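PDB 4ER8: TnpArep for protein, which binds hairpins of repetitive extragenic palindromes in bacterial DNA and cleaves and recombines the mosaic elements in which they cluster. Local coordinates for residues A[26-31]-A[58-63]. Sequence-based numbering, arbitrary orientation.
Sequences QLLTTQ and EHMHCI. With NI (nickel (II) ion), chain C.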
loop_
_atom_site.group_PDB
_atom_site.type_symbol
_atom_site.label_atom_id
_atom_site.label_comp_id
_atom_site.label_asym_id
_atom_site.label_seq_id
_atom_site.Cartn_x
_atom_site.Cartn_y
_atom_site.Cartn_z
ATOM N N GLN A 26 0.742 -6.549 -14.804
ATOM C CA GLN A 26 -0.546 -5.886 -14.480
ATOM C C GLN A 26 -1.359 -6.802 -13.634
ATOM O O GLN A 26 -2.586 -6.649 -13.485
ATOM C CB GLN A 26 -1.356 -5.560 -15.712
ATOM C CG GLN A 26 -0.671 -4.616 -16.664
ATOM C CD GLN A 26 -1.669 -3.899 -17.519
ATOM O OE1 GLN A 26 -1.304 -3.231 -18.490
ATOM N NE2 GLN A 26 -2.957 -4.004 -17.144
ATOM N N LEU A 27 -0.638 -7.759 -13.079
ATOM C CA LEU A 27 -1.166 -8.745 -12.224
ATOM C C LEU A 27 -1.943 -8.211 -11.001
ATOM O O LEU A 27 -2.935 -8.803 -10.613
ATOM C CB LEU A 27 -0.007 -9.631 -11.808
ATOM C CG LEU A 27 -0.413 -10.780 -10.900
ATOM C CD1 LEU A 27 -0.831 -12.025 -11.730
ATOM C CD2 LEU A 27 0.722 -11.080 -9.999
ATOM N N LEU A 28 -1.512 -7.123 -10.362
ATOM C CA LEU A 28 -2.185 -6.695 -9.122
ATOM C C LEU A 28 -3.557 -6.110 -9.475
ATOM O O LEU A 28 -4.488 -6.028 -8.662
ATOM C CB LEU A 28 -1.341 -5.706 -8.314
ATOM C CG LEU A 28 -0.017 -6.159 -7.691
ATOM C CD1 LEU A 28 0.524 -5.115 -6.714
ATOM C CD2 LEU A 28 -0.179 -7.502 -7.006
ATOM N N THR A 29 -3.668 -5.737 -10.735
ATOM C CA THR A 29 -4.851 -5.127 -11.230
ATOM C C THR A 29 -5.784 -6.214 -11.784
ATOM O O THR A 29 -6.891 -6.414 -11.260
ATOM C CB THR A 29 -4.442 -4.031 -12.197
ATOM O OG1 THR A 29 -4.804 -2.784 -11.598
ATOM C CG2 THR A 29 -5.089 -4.180 -13.586
ATOM N N THR A 30 -5.299 -6.940 -12.794
ATOM C CA THR A 30 -6.005 -8.061 -13.399
ATOM C C THR A 30 -6.581 -8.979 -12.309
ATOM O O THR A 30 -7.790 -9.244 -12.283
ATOM C CB THR A 30 -5.056 -8.793 -14.384
ATOM O OG1 THR A 30 -4.724 -7.894 -15.462
ATOM C CG2 THR A 30 -5.674 -10.079 -14.949
ATOM N N GLN A 31 -5.740 -9.400 -11.368
ATOM C CA GLN A 31 -6.203 -10.239 -10.276
ATOM C C GLN A 31 -6.522 -9.439 -9.038
ATOM O O GLN A 31 -6.329 -9.899 -7.904
ATOM C CB GLN A 31 -5.175 -11.309 -9.954
ATOM C CG GLN A 31 -4.983 -12.321 -11.066
ATOM C CD GLN A 31 -6.303 -12.864 -11.583
ATOM O OE1 GLN A 31 -6.502 -12.945 -12.797
ATOM N NE2 GLN A 31 -7.223 -13.222 -10.667
ATOM N N GLU A 58 1.339 -2.905 -10.940
ATOM C CA GLU A 58 2.571 -3.620 -10.543
ATOM C C GLU A 58 3.218 -3.286 -9.190
ATOM O O GLU A 58 4.355 -3.688 -8.966
ATOM C CB GLU A 58 3.644 -3.496 -11.637
ATOM C CG GLU A 58 3.767 -2.090 -12.237
ATOM C CD GLU A 58 3.972 -1.024 -11.193
ATOM O OE1 GLU A 58 3.036 -0.239 -10.933
ATOM O OE2 GLU A 58 5.069 -0.962 -10.620
ATOM N N HIS A 59 2.528 -2.575 -8.300
ATOM C CA HIS A 59 3.032 -2.279 -6.953
ATOM C C HIS A 59 1.923 -1.624 -6.172
ATOM O O HIS A 59 0.883 -1.268 -6.740
ATOM C CB HIS A 59 4.271 -1.360 -6.999
ATOM C CG HIS A 59 3.982 0.096 -7.231
ATOM N ND1 HIS A 59 3.518 0.592 -8.433
ATOM C CD2 HIS A 59 4.172 1.177 -6.430
ATOM C CE1 HIS A 59 3.421 1.914 -8.354
ATOM N NE2 HIS A 59 3.794 2.291 -7.141
ATOM N N MET A 60 2.123 -1.457 -4.877
ATOM C CA MET A 60 1.108 -0.850 -4.075
ATOM C C MET A 60 1.784 -0.095 -2.965
ATOM O O MET A 60 2.934 -0.400 -2.621
ATOM C CB MET A 60 0.128 -1.906 -3.549
ATOM C CG MET A 60 0.643 -2.946 -2.575
ATOM S SD MET A 60 -0.436 -4.469 -2.556
ATOM C CE MET A 60 0.494 -5.504 -1.493
ATOM N N HIS A 61 1.087 0.904 -2.430
ATOM C CA HIS A 61 1.515 1.648 -1.272
ATOM C C HIS A 61 0.387 1.629 -0.290
ATOM O O HIS A 61 -0.776 1.690 -0.700
ATOM C CB HIS A 61 1.720 3.092 -1.647
ATOM C CG HIS A 61 2.690 3.304 -2.752
ATOM N ND1 HIS A 61 4.056 3.280 -2.559
ATOM C CD2 HIS A 61 2.501 3.578 -4.062
ATOM C CE1 HIS A 61 4.670 3.501 -3.710
ATOM N NE2 HIS A 61 3.749 3.701 -4.636
ATOM N N CYS A 62 0.680 1.590 1.002
ATOM C CA CYS A 62 -0.435 1.664 1.950
ATOM C C CYS A 62 -0.049 2.140 3.360
ATOM O O CYS A 62 1.126 2.234 3.694
ATOM C CB CYS A 62 -1.137 0.324 1.993
ATOM S SG CYS A 62 -0.102 -0.900 2.736
ATOM N N ILE A 63 -1.049 2.463 4.173
ATOM C CA ILE A 63 -0.846 2.827 5.593
ATOM C C ILE A 63 -1.656 1.961 6.569
ATOM O O ILE A 63 -2.877 1.824 6.400
ATOM C CB ILE A 63 -1.210 4.273 5.848
ATOM C CG1 ILE A 63 -0.366 5.199 4.966
ATOM C CG2 ILE A 63 -0.964 4.593 7.287
ATOM C CD1 ILE A 63 -0.907 6.653 4.849
HETATM NI NI NI C . 3.948 4.285 -6.537
#
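The HUH motif of this tyrosine transposase, His-59 and His-61 with the hydrophobic Met-60 between them, lies on inner strand 59-65 of its four-stranded antiparallel sheet and meets the short helix 27-30 through Leu-28, whose CD1 rests on the backbone where the strand begins. That methyl lies 3.6 Å from His-59 N and 4.1 Å from Glu-58 C. Leu-28 CG sits anti to its own carbonyl carbon (chi1 -66°) and the branch then extends (chi2 -169°), which carries CD1 to the strand. On the same side, Met-60 SD comes within 4.3 Å of Leu-28 CD1. Phe-84 of helix 73-87 packs on Leu-28 and Trp-77 of the same helix on Met-60.

The two histidines point from the other side of the strand and grip the nickel ion, His-59 NE2 at 2.1 Å and His-61 NE2 at 2.0 Å. Asn-119, His-123 and Glu-161 complete the site, and His-61 ND1, the ring nitrogen away from the metal, is hydrogen-bonded to Thr-17 OG1. Glu-58 folds back beside His-59, with OE2 in a salt bridge to Arg-162; the carboxylate probably makes the imidazole a stronger donor of electrons to the nickel ion, and hydrogen bond and metal bond together fix the ring's rotation. The second-shell hydrogen bond runs from His-59 ND1 to the syn side of Glu-58 OE1, 2.7 Å long and nearly in the imidazole plane.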